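Local atomic coordinates of spindle assembly checkpoint serine/threonine-protein kinase BUB1 (Saccharomyces cerevisiae, PDB entry 3ESL), a protein that phosphorylates BUB3 and itself and acts in the spindle assembly checkpoint that delays anaphase until chromosomes are bioriented, here represented by its helical N-terminal domain. Residues I13-R18 and F33-I38; I65-M70 and P77-I82; F117-S122 and L153-N158; A134-E139 and E180-R185. All coordinates share one frame; numbering follows the deposited sequence. Where two conformers were deposited one is given.

Contact 1: residues I13-R18 and F33-I38; sequences IAYEQR and FLDYMI
Tyr15 and Tyr36 lie against each other as two nearly parallel aromatic rings, their planes 16° apart, but slid so far past one another that the rings barely overlap. With centroids 4.9 Å apart, each ring is covered instead by the aliphatic root of its partner. Tyr15 CB sits 3.5 Å from the centroid of the Tyr36 ring, and Tyr36 CA lies 3.9 Å from the centroid of the Tyr15 ring, so that two reciprocal CH-pi contacts replace a full stack. The Tyr36 side chain turns CG anti to its own backbone N (chi1 -175°), which carries its hydroxyl across to helix 4-21. There Tyr36 OH donates to Glu16 OE2 at 2.7 Å, meeting the anti side of the carboxylate 25° out of its plane, while the oxygen itself stands in the plane of the tyrosine ring at its edge. Glu16 OE1 forms a salt bridge with Arg62, so each carboxylate oxygen has a partner of its own. Farther out, Tyr15 OH comes within 3.7 Å of Asp35 CB, and a water accepts from Arg18 NH1 (2.8 Å) and donates to Asp35 OD2, bridging two opposite charges that do not meet directly. A leucine in place of Tyr36 would probably leave Glu16 OE2 without this donor and Tyr15 CB without an aromatic face to rest on. The two helices run antiparallel as a helical hairpin of this TPR-like domain; on helix 49-67, Val55 and Thr59 also touch Tyr36, so its ring is wedged among three consecutive helices.

Contact 2: residues I65-M70 and P77-I82; sequences IYIQDM and PRFLKI
Ile67 and Phe79 face each other beside a type I turn running from Ile67 to Met70, closed by Met70 N bonding to Ile67 O at 3.0 Å, and the first turn of helix 77-90 lies opposite with the CA atoms of Ile67 and Phe79 8.2 Å apart. Phe79 spans most of that distance. Its CG stands anti to the backbone N (chi1 -169°), which carries the ring toward Ile67. The gamma-methyl branch of Ile67 then settles on the flat side of the ring: Ile67 CG2 is 3.6 Å from the centroid of the Phe79 ring and only 13° off its normal, a well-centred CH-pi contact. Ile67 CB touches the outer part of the same ring, 3.5 Å from Phe79 CE1, whereas the CG1 branch of Ile67 leads elsewhere. At the far end of the ring, Phe79 CZ comes within 3.7 Å of Gln68 N, and the aromatic group thus also packs on the backbone where the chain begins to turn. The side chain of Gln68 extends away from the ring and makes a weak hydrogen bond to Tyr104. Replacement of Phe79 by an alanine would probably open a gap beneath Ile67 CG2 and leave the turn at Gln68 without its apolar neighbour. Further packing surrounds the pair: Trp83 meets the Phe79 ring edge-to-face, and Leu64 of helix 49-67 touches it too. Pro29 of helix 29-47 and Tyr73 of the connecting loop rest on Ile67, placing this buried contact at the junction of helices 29-47, 49-67 and 77-90.

Contact 3: residues F117-S122 and L153-N158; sequences FYEEFS and LRSLSN
Glu119 reaches across to Ser155 with an extended side chain, and the one tight point between helices 115-127 and 149-165 here is the hydrogen bond at its end. Ser155 OG donates to Glu119 OE2 at 2.7 Å, a short link. The hydroxyl does not approach in the carboxylate plane; it comes from above, 43° out of it. Glu119 has CG beside the backbone N (chi1 -67°) and a nearly straight chain beyond (chi2 170°), which brings the acid from the flank of its helix to the serine. Ser155, by contrast, needs little reach, because its CB already points toward helix 115-127. Flanking contacts accompany the bond, with Glu119 CG 3.7 Å from Ser155 OG and 4.1 Å from Ser155 CB. Beyond them the contact is loose: the CA atoms of Glu119 and Ser155 remain 7.1 Å apart, only 75 Å² is buried between the segments, both sides summed, and both touching residues are partly exposed, so the link lies near the surface. Arg151, one helical turn before the serine, forms a salt bridge with Glu119 OE1. The Ser155 hydroxyl also lies within hydrogen-bonding reach of Arg151 O, so its single proton would be shared between two acceptors. The carboxylate is consequently held through both oxygens by helix 149-165, an arrangement likely to stabilise its negative charge. Deeper in, helix 131-143 packs against both helices: Leu138 touches Ser122 and Leu156, and Leu137 packs on Tyr118 and Phe121, so the polar link spans the outer side of a three-helix arrangement.

Contact 4: residues A134-E139 and E180-R185; sequences AKVLLE and ERLKGR
Helix-to-helix packing near the C-terminal end of the BUB1 N-terminal domain is made here by one leucine of helix 177-186 set against two residues of helix 131-143. Leu182 does all the touching through a single methyl. Its CD2 meets Val136 CG1 at 3.5 Å, the two side chains running alongside in opposite senses. The same methyl comes within 3.6 Å of the backbone nitrogen Leu137 N and lies 4.1 Å from Leu137 CB, with the two leucine side chains roughly perpendicular. Leu182 CD2 therefore rests against two successive residues, Val136 and Leu137. The torsions direct it there: CG of Leu182 is anti to the backbone N (chi1 -179°), projecting the branch toward helix 131-143, and Val136 also sets CG1 anti to its backbone N (chi1 176°), presenting that methyl to Leu182. On the outer side of helix 177-186, Lys183 NZ forms a salt bridge with Glu180 OE2 at 3.1 Å, one turn apart. Arg181 pairs with Glu133 beside the apolar patch, adding a charged link between the same helices. Leu137 also packs on Phe121 and Leu125 of helix 115-127, while Leu138 faces helix 149-165, leaving helix 131-143 between these helices and helix 177-186.

The four contacts trace the elongated, all-helical domain from its N-terminal end toward its C-terminal part. Contacts 1 and 2 come in series, about 16 Å between centres, and touch where Leu34 and Met37 pack on Ile82. Contact 2 in turn meets contact 3 through Leu80 and Phe117, their centres about 21 Å apart. Contacts 3 and 4, their centres about 12 Å apart, interleave along the chain and share a core in which Phe121 packs on Leu137 and Ser122 OG probably bonds to Ala134 O. Contacts 1 and 4, centres about 38 Å apart, lie on opposite sides of the chain's centre. Successive helices pack side by side, so each contact passes to the next through touching helices, consistent with a TPR-like architecture.

Contact 1: residues I13-R18 and F33-I38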
# COMPACT_ATOMS: atom_id res chain seq x y z
N ILE A 13 -1.47 21.69 13.76
CA ILE A 13 -0.58 22.71 13.23
C ILE A 13 0.88 22.45 13.62
O ILE A 13 1.79 22.68 12.82
CB ILE A 13 -1.04 24.14 13.65
CG1 ILE A 13 -2.42 24.42 13.04
CG2 ILE A 13 -0.01 25.19 13.21
CD1 ILE A 13 -3.09 25.70 13.54
N ALA A 14 1.11 21.96 14.85
CA ALA A 14 2.44 21.59 15.30
C ALA A 14 3.06 20.53 14.36
O ALA A 14 4.21 20.66 13.94
CB ALA A 14 2.41 21.10 16.75
N TYR A 15 2.28 19.51 14.01
CA TYR A 15 2.77 18.48 13.08
C TYR A 15 3.03 19.05 11.69
O TYR A 15 4.04 18.74 11.05
CB TYR A 15 1.79 17.32 13.01
CG TYR A 15 2.04 16.23 14.03
CD1 TYR A 15 3.24 15.49 14.01
CD2 TYR A 15 1.09 15.90 14.99
CE1 TYR A 15 3.48 14.47 14.93
CE2 TYR A 15 1.33 14.89 15.93
CZ TYR A 15 2.53 14.18 15.88
OH TYR A 15 2.78 13.17 16.80
N GLU A 16 2.13 19.92 11.22
CA GLU A 16 2.27 20.50 9.89
C GLU A 16 3.55 21.32 9.81
O GLU A 16 4.27 21.26 8.80
CB GLU A 16 1.03 21.33 9.52
CG GLU A 16 -0.23 20.52 9.28
CD GLU A 16 -0.23 19.75 7.95
OE1 GLU A 16 0.57 20.09 7.06
OE2 GLU A 16 -1.06 18.83 7.80
N GLN A 17 3.85 22.07 10.87
CA GLN A 17 5.09 22.84 10.94
C GLN A 17 6.33 21.96 10.95
O GLN A 17 7.33 22.28 10.32
CB GLN A 17 5.09 23.75 12.17
CG GLN A 17 4.14 24.94 12.03
CD GLN A 17 4.10 25.80 13.28
OE1 GLN A 17 3.39 26.80 13.33
NE2 GLN A 17 4.87 25.41 14.30
N ARG A 18 6.26 20.84 11.68
CA ARG A 18 7.36 19.88 11.73
C ARG A 18 7.65 19.28 10.36
O ARG A 18 8.81 19.08 10.00
CB ARG A 18 7.07 18.78 12.76
CG ARG A 18 7.15 19.25 14.21
CD ARG A 18 6.97 18.10 15.18
NE ARG A 18 8.15 17.25 15.21
CZ ARG A 18 8.23 16.06 15.81
NH1 ARG A 18 7.19 15.55 16.44
NH2 ARG A 18 9.38 15.38 15.76
N PHE A 33 6.08 11.25 9.62
CA PHE A 33 4.81 10.96 8.95
C PHE A 33 3.98 9.93 9.71
O PHE A 33 2.76 10.10 9.86
CB PHE A 33 5.04 10.44 7.51
CG PHE A 33 5.37 11.51 6.52
CD1 PHE A 33 4.40 12.43 6.11
CD2 PHE A 33 6.65 11.58 5.96
CE1 PHE A 33 4.71 13.40 5.15
CE2 PHE A 33 6.97 12.54 5.00
CZ PHE A 33 5.99 13.46 4.61
N LEU A 34 4.62 8.85 10.17
CA LEU A 34 3.88 7.81 10.91
C LEU A 34 3.24 8.36 12.18
O LEU A 34 2.07 8.08 12.45
CB LEU A 34 4.79 6.63 11.27
CG LEU A 34 5.24 5.75 10.11
CD1 LEU A 34 6.29 4.77 10.63
CD2 LEU A 34 4.06 4.99 9.52
N ASP A 35 4.00 9.15 12.94
CA ASP A 35 3.49 9.73 14.20
C ASP A 35 2.25 10.56 13.90
O ASP A 35 1.22 10.43 14.57
CB ASP A 35 4.54 10.62 14.86
CG ASP A 35 5.57 9.83 15.65
OD1 ASP A 35 5.35 8.63 15.95
OD2 ASP A 35 6.60 10.44 16.00
N TYR A 36 2.34 11.38 12.86
CA TYR A 36 1.25 12.28 12.51
C TYR A 36 0.03 11.50 12.03
O TYR A 36 -1.08 11.75 12.48
CB TYR A 36 1.75 13.30 11.48
CG TYR A 36 0.77 14.39 11.09
CD1 TYR A 36 -0.26 14.79 11.95
CD2 TYR A 36 0.92 15.06 9.87
CE1 TYR A 36 -1.14 15.83 11.59
CE2 TYR A 36 0.03 16.09 9.49
CZ TYR A 36 -0.98 16.46 10.36
OH TYR A 36 -1.86 17.46 9.99
N MET A 37 0.23 10.51 11.15
CA MET A 37 -0.87 9.70 10.64
C MET A 37 -1.59 8.89 11.73
O MET A 37 -2.82 8.78 11.73
CB MET A 37 -0.38 8.79 9.51
CG MET A 37 -0.03 9.58 8.27
SD MET A 37 0.52 8.49 6.94
CE MET A 37 2.03 7.81 7.60
N ILE A 38 -0.82 8.36 12.67
CA ILE A 38 -1.39 7.62 13.79
C ILE A 38 -2.24 8.57 14.62
O ILE A 38 -3.35 8.22 15.00
CB ILE A 38 -0.30 6.93 14.63
CG1 ILE A 38 0.33 5.78 13.81
CG2 ILE A 38 -0.88 6.37 15.95
CD1 ILE A 38 1.61 5.25 14.39
O HOH W 1 6.09 13.09 17.13

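Contact 2: residues I65-M70 and P77-I82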
# COMPACT_ATOMS: atom_id res chain seq x y z
N ILE A 65 4.49 10.20 -1.45
CA ILE A 65 5.21 11.02 -2.44
C ILE A 65 6.60 11.41 -1.95
O ILE A 65 7.58 11.32 -2.70
CB ILE A 65 4.38 12.27 -2.84
CG1 ILE A 65 3.14 11.84 -3.64
CG2 ILE A 65 5.23 13.30 -3.62
CD1 ILE A 65 3.45 11.12 -4.95
N TYR A 66 6.70 11.81 -0.68
CA TYR A 66 7.98 12.23 -0.13
C TYR A 66 8.99 11.08 -0.03
O TYR A 66 10.17 11.25 -0.35
CB TYR A 66 7.78 12.86 1.24
CG TYR A 66 9.00 13.58 1.77
CD1 TYR A 66 9.24 14.91 1.43
CD2 TYR A 66 9.91 12.94 2.60
CE1 TYR A 66 10.35 15.58 1.92
CE2 TYR A 66 11.03 13.59 3.09
CZ TYR A 66 11.24 14.91 2.75
OH TYR A 66 12.35 15.57 3.24
N ILE A 67 8.51 9.92 0.41
CA ILE A 67 9.39 8.81 0.73
C ILE A 67 9.68 7.92 -0.51
O ILE A 67 10.72 7.24 -0.55
CB ILE A 67 8.80 7.98 1.92
CG1 ILE A 67 8.59 8.87 3.17
CG2 ILE A 67 9.65 6.72 2.20
CD1 ILE A 67 9.88 9.31 3.91
N GLN A 68 8.81 7.95 -1.52
CA GLN A 68 8.86 6.97 -2.63
C GLN A 68 10.17 6.87 -3.42
O GLN A 68 10.53 5.79 -3.89
CB GLN A 68 7.71 7.17 -3.63
CG GLN A 68 7.77 8.50 -4.41
CD GLN A 68 6.74 8.60 -5.53
OE1 GLN A 68 6.58 9.67 -6.14
NE2 GLN A 68 6.06 7.50 -5.81
N ASP A 69 10.87 7.99 -3.58
CA ASP A 69 12.08 7.97 -4.41
C ASP A 69 13.35 7.73 -3.58
O ASP A 69 14.45 7.60 -4.15
CB ASP A 69 12.19 9.21 -5.30
CG ASP A 69 11.22 9.19 -6.48
OD1 ASP A 69 11.02 8.12 -7.10
OD2 ASP A 69 10.66 10.25 -6.82
N MET A 70 13.19 7.65 -2.26
CA MET A 70 14.26 7.24 -1.36
C MET A 70 14.38 5.72 -1.43
O MET A 70 13.57 4.99 -0.84
CB MET A 70 13.97 7.67 0.08
CG MET A 70 13.97 9.17 0.30
SD MET A 70 13.61 9.57 2.02
CE MET A 70 13.78 11.35 2.00
N PRO A 77 9.08 -2.30 5.89
CA PRO A 77 7.71 -2.80 6.06
C PRO A 77 6.76 -1.72 6.56
O PRO A 77 5.56 -1.78 6.29
CB PRO A 77 7.85 -3.90 7.12
CG PRO A 77 9.12 -3.59 7.84
CD PRO A 77 10.03 -2.94 6.83
N ARG A 78 7.28 -0.74 7.28
CA ARG A 78 6.42 0.37 7.72
C ARG A 78 5.90 1.17 6.53
O ARG A 78 4.72 1.57 6.51
CB ARG A 78 7.18 1.31 8.65
CG ARG A 78 7.78 0.63 9.87
CD ARG A 78 8.70 1.59 10.63
NE ARG A 78 9.84 2.01 9.80
CZ ARG A 78 10.60 3.08 10.04
NH1 ARG A 78 10.34 3.86 11.09
NH2 ARG A 78 11.60 3.38 9.23
N PHE A 79 6.77 1.41 5.55
CA PHE A 79 6.40 2.12 4.33
C PHE A 79 5.38 1.31 3.52
O PHE A 79 4.35 1.83 3.07
CB PHE A 79 7.65 2.40 3.50
CG PHE A 79 7.42 3.34 2.35
CD1 PHE A 79 6.65 4.51 2.50
CD2 PHE A 79 8.05 3.10 1.13
CE1 PHE A 79 6.47 5.39 1.40
CE2 PHE A 79 7.87 3.98 0.04
CZ PHE A 79 7.10 5.12 0.19
N LEU A 80 5.67 0.03 3.34
CA LEU A 80 4.73 -0.86 2.65
C LEU A 80 3.33 -0.77 3.26
O LEU A 80 2.34 -0.69 2.54
CB LEU A 80 5.23 -2.30 2.65
CG LEU A 80 4.26 -3.28 1.99
CD1 LEU A 80 3.94 -2.85 0.55
CD2 LEU A 80 4.81 -4.72 2.04
N LYS A 81 3.25 -0.77 4.59
CA LYS A 81 1.95 -0.76 5.24
C LYS A 81 1.16 0.51 4.93
O LYS A 81 -0.05 0.46 4.82
CB LYS A 81 2.08 -1.00 6.74
CG LYS A 81 2.44 -2.45 7.08
CD LYS A 81 2.50 -2.63 8.60
CE LYS A 81 3.33 -3.85 8.99
NZ LYS A 81 2.61 -5.13 8.74
N ILE A 82 1.85 1.63 4.77
CA ILE A 82 1.18 2.89 4.41
C ILE A 82 0.52 2.76 3.04
O ILE A 82 -0.63 3.15 2.88
CB ILE A 82 2.12 4.11 4.49
CG1 ILE A 82 2.75 4.19 5.88
CG2 ILE A 82 1.34 5.41 4.18
CD1 ILE A 82 3.94 5.12 5.96

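Contact 3: residues F117-S122 and L153-N158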
# COMPACT_ATOMS: atom_id res chain seq x y z
N PHE A 117 3.48 -7.75 0.47
CA PHE A 117 3.17 -7.14 -0.81
C PHE A 117 2.44 -8.16 -1.69
O PHE A 117 1.36 -7.89 -2.23
CB PHE A 117 4.43 -6.63 -1.52
CG PHE A 117 4.19 -6.19 -2.94
CD1 PHE A 117 3.73 -4.90 -3.21
CD2 PHE A 117 4.40 -7.07 -4.01
CE1 PHE A 117 3.49 -4.49 -4.53
CE2 PHE A 117 4.16 -6.66 -5.34
CZ PHE A 117 3.71 -5.37 -5.60
N TYR A 118 3.04 -9.34 -1.81
CA TYR A 118 2.46 -10.38 -2.66
C TYR A 118 1.15 -10.91 -2.11
O TYR A 118 0.22 -11.17 -2.88
CB TYR A 118 3.48 -11.50 -2.86
CG TYR A 118 4.71 -11.00 -3.55
CD1 TYR A 118 4.79 -10.95 -4.95
CD2 TYR A 118 5.80 -10.53 -2.81
CE1 TYR A 118 5.93 -10.45 -5.58
CE2 TYR A 118 6.94 -10.04 -3.44
CZ TYR A 118 7.00 -10.01 -4.81
OH TYR A 118 8.13 -9.52 -5.42
N GLU A 119 1.07 -11.05 -0.79
CA GLU A 119 -0.19 -11.50 -0.15
C GLU A 119 -1.36 -10.56 -0.44
O GLU A 119 -2.46 -11.00 -0.83
CB GLU A 119 -0.00 -11.67 1.36
CG GLU A 119 0.95 -12.81 1.71
CD GLU A 119 1.35 -12.85 3.18
OE1 GLU A 119 1.44 -11.77 3.82
OE2 GLU A 119 1.59 -13.97 3.70
N GLU A 120 -1.13 -9.27 -0.25
CA GLU A 120 -2.17 -8.26 -0.48
C GLU A 120 -2.53 -8.09 -1.95
O GLU A 120 -3.72 -7.98 -2.29
CB GLU A 120 -1.76 -6.93 0.16
CG GLU A 120 -1.69 -7.00 1.70
CD GLU A 120 -3.05 -7.19 2.37
OE1 GLU A 120 -4.08 -6.71 1.84
OE2 GLU A 120 -3.09 -7.83 3.44
N PHE A 121 -1.53 -8.07 -2.82
CA PHE A 121 -1.74 -7.92 -4.26
C PHE A 121 -2.51 -9.16 -4.75
O PHE A 121 -3.50 -9.04 -5.48
CB PHE A 121 -0.38 -7.77 -4.95
CG PHE A 121 -0.45 -7.27 -6.39
CD1 PHE A 121 -1.67 -7.07 -7.04
CD2 PHE A 121 0.73 -7.03 -7.09
CE1 PHE A 121 -1.71 -6.62 -8.37
CE2 PHE A 121 0.70 -6.60 -8.42
CZ PHE A 121 -0.51 -6.39 -9.05
N SER A 122 -2.09 -10.34 -4.30
CA SER A 122 -2.81 -11.57 -4.66
C SER A 122 -4.26 -11.53 -4.20
O SER A 122 -5.16 -11.94 -4.96
CB SER A 122 -2.10 -12.80 -4.08
OG SER A 122 -2.86 -13.98 -4.35
N LEU A 153 4.29 -19.13 2.17
CA LEU A 153 3.97 -20.52 1.80
C LEU A 153 2.63 -20.99 2.36
O LEU A 153 1.90 -21.72 1.69
CB LEU A 153 5.11 -21.48 2.19
CG LEU A 153 6.50 -21.30 1.56
CD1 LEU A 153 7.36 -22.50 1.90
CD2 LEU A 153 6.46 -21.08 0.05
N ARG A 154 2.32 -20.58 3.59
CA ARG A 154 1.03 -20.91 4.20
C ARG A 154 -0.12 -20.15 3.54
O ARG A 154 -1.22 -20.69 3.39
CB ARG A 154 1.04 -20.65 5.71
CG ARG A 154 2.02 -21.54 6.47
CD ARG A 154 1.73 -21.54 7.97
NE ARG A 154 1.97 -20.24 8.59
CZ ARG A 154 3.17 -19.79 8.97
NH1 ARG A 154 4.26 -20.53 8.79
NH2 ARG A 154 3.27 -18.59 9.53
N SER A 155 0.14 -18.90 3.14
CA SER A 155 -0.85 -18.09 2.42
C SER A 155 -1.24 -18.75 1.10
O SER A 155 -2.42 -18.78 0.72
CB SER A 155 -0.31 -16.68 2.16
OG SER A 155 -0.25 -15.93 3.37
N LEU A 156 -0.24 -19.27 0.41
CA LEU A 156 -0.42 -19.98 -0.84
C LEU A 156 -1.20 -21.27 -0.61
O LEU A 156 -2.15 -21.58 -1.34
CB LEU A 156 0.94 -20.27 -1.47
CG LEU A 156 1.05 -21.04 -2.80
CD1 LEU A 156 0.16 -20.45 -3.90
CD2 LEU A 156 2.50 -21.08 -3.24
N SER A 157 -0.83 -22.02 0.44
CA SER A 157 -1.53 -23.25 0.80
C SER A 157 -3.01 -23.00 1.09
O SER A 157 -3.87 -23.72 0.57
CB SER A 157 -0.86 -23.94 2.00
OG SER A 157 -1.47 -25.19 2.27
N ASN A 158 -3.30 -21.98 1.90
CA ASN A 158 -4.68 -21.61 2.21
C ASN A 158 -5.46 -21.20 0.97
O ASN A 158 -6.65 -21.48 0.85
CB ASN A 158 -4.74 -20.51 3.27
CG ASN A 158 -4.13 -20.92 4.60
OD1 ASN A 158 -3.90 -22.10 4.85
ND2 ASN A 158 -3.86 -19.95 5.45

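Contact 4: residues A134-E139 and E180-R185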
# COMPACT_ATOMS: atom_id res chain seq x y z
N ALA A 134 -3.65 -14.67 -9.40
CA ALA A 134 -3.42 -14.48 -7.96
C ALA A 134 -2.49 -15.55 -7.38
O ALA A 134 -1.65 -15.25 -6.53
CB ALA A 134 -4.73 -14.43 -7.20
N LYS A 135 -2.63 -16.79 -7.86
CA LYS A 135 -1.76 -17.88 -7.41
C LYS A 135 -0.33 -17.64 -7.90
O LYS A 135 0.61 -17.75 -7.13
CB LYS A 135 -2.28 -19.24 -7.90
CG LYS A 135 -1.34 -20.41 -7.67
CD LYS A 135 -2.02 -21.74 -8.00
CE LYS A 135 -1.07 -22.91 -7.80
NZ LYS A 135 -1.83 -24.14 -7.49
N VAL A 136 -0.19 -17.26 -9.17
CA VAL A 136 1.12 -17.04 -9.77
C VAL A 136 1.86 -15.91 -9.03
O VAL A 136 3.08 -15.97 -8.85
CB VAL A 136 1.03 -16.75 -11.27
CG1 VAL A 136 2.40 -16.43 -11.86
CG2 VAL A 136 0.42 -17.94 -12.01
N LEU A 137 1.11 -14.91 -8.61
CA LEU A 137 1.69 -13.79 -7.87
C LEU A 137 2.30 -14.25 -6.54
O LEU A 137 3.39 -13.80 -6.17
CB LEU A 137 0.65 -12.72 -7.65
CG LEU A 137 1.10 -11.33 -7.22
CD1 LEU A 137 2.26 -10.82 -8.09
CD2 LEU A 137 -0.12 -10.44 -7.31
N LEU A 138 1.62 -15.15 -5.84
CA LEU A 138 2.19 -15.70 -4.60
C LEU A 138 3.46 -16.49 -4.89
O LEU A 138 4.47 -16.35 -4.19
CB LEU A 138 1.18 -16.57 -3.85
CG LEU A 138 -0.04 -15.84 -3.28
CD1 LEU A 138 -1.08 -16.85 -2.80
CD2 LEU A 138 0.35 -14.87 -2.15
N GLU A 139 3.43 -17.29 -5.95
CA GLU A 139 4.60 -18.06 -6.36
C GLU A 139 5.76 -17.15 -6.79
O GLU A 139 6.93 -17.47 -6.58
CB GLU A 139 4.24 -19.04 -7.48
CG GLU A 139 3.14 -20.01 -7.07
CD GLU A 139 2.69 -20.91 -8.21
OE1 GLU A 139 2.78 -20.48 -9.39
OE2 GLU A 139 2.24 -22.04 -7.93
N GLU A 180 1.52 -16.00 -18.10
CA GLU A 180 1.58 -15.00 -19.16
C GLU A 180 0.50 -13.93 -19.02
O GLU A 180 0.73 -12.77 -19.39
CB GLU A 180 1.51 -15.67 -20.54
CG GLU A 180 2.88 -16.11 -21.07
CD GLU A 180 3.75 -14.93 -21.53
OE1 GLU A 180 3.19 -13.86 -21.87
OE2 GLU A 180 4.99 -15.09 -21.55
N ARG A 181 -0.65 -14.32 -18.49
CA ARG A 181 -1.73 -13.39 -18.18
C ARG A 181 -1.30 -12.43 -17.06
O ARG A 181 -1.52 -11.22 -17.17
CB ARG A 181 -3.01 -14.13 -17.78
CG ARG A 181 -3.86 -14.64 -18.96
CD ARG A 181 -5.20 -15.16 -18.47
NE ARG A 181 -5.05 -16.41 -17.72
CZ ARG A 181 -5.87 -16.81 -16.75
NH1 ARG A 181 -6.91 -16.06 -16.39
NH2 ARG A 181 -5.65 -17.96 -16.13
N LEU A 182 -0.69 -12.98 -16.01
CA LEU A 182 -0.14 -12.15 -14.92
C LEU A 182 0.94 -11.20 -15.43
O LEU A 182 0.92 -10.01 -15.12
CB LEU A 182 0.40 -12.99 -13.76
CG LEU A 182 0.96 -12.16 -12.59
CD1 LEU A 182 -0.14 -11.33 -11.91
CD2 LEU A 182 1.69 -13.01 -11.57
N LYS A 183 1.89 -11.73 -16.21
CA LYS A 183 2.93 -10.91 -16.82
C LYS A 183 2.34 -9.71 -17.55
O LYS A 183 2.80 -8.58 -17.38
CB LYS A 183 3.78 -11.75 -17.78
CG LYS A 183 4.99 -11.00 -18.34
CD LYS A 183 5.70 -11.79 -19.43
CE LYS A 183 6.43 -13.01 -18.88
NZ LYS A 183 7.23 -13.69 -19.95
N GLY A 184 1.31 -9.97 -18.36
CA GLY A 184 0.57 -8.92 -19.07
C GLY A 184 -0.05 -7.90 -18.13
O GLY A 184 0.02 -6.70 -18.38
N ARG A 185 -0.64 -8.39 -17.04
CA ARG A 185 -1.23 -7.53 -16.01
C ARG A 185 -0.18 -6.68 -15.29
O ARG A 185 -0.50 -5.59 -14.80
CB ARG A 185 -1.99 -8.36 -14.96
CG ARG A 185 -3.19 -9.12 -15.49
CD ARG A 185 -4.27 -9.25 -14.43
NE ARG A 185 -4.98 -7.98 -14.22
CZ ARG A 185 -5.87 -7.46 -15.07
NH1 ARG A 185 -6.18 -8.10 -16.20
NH2 ARG A 185 -6.46 -6.31 -14.78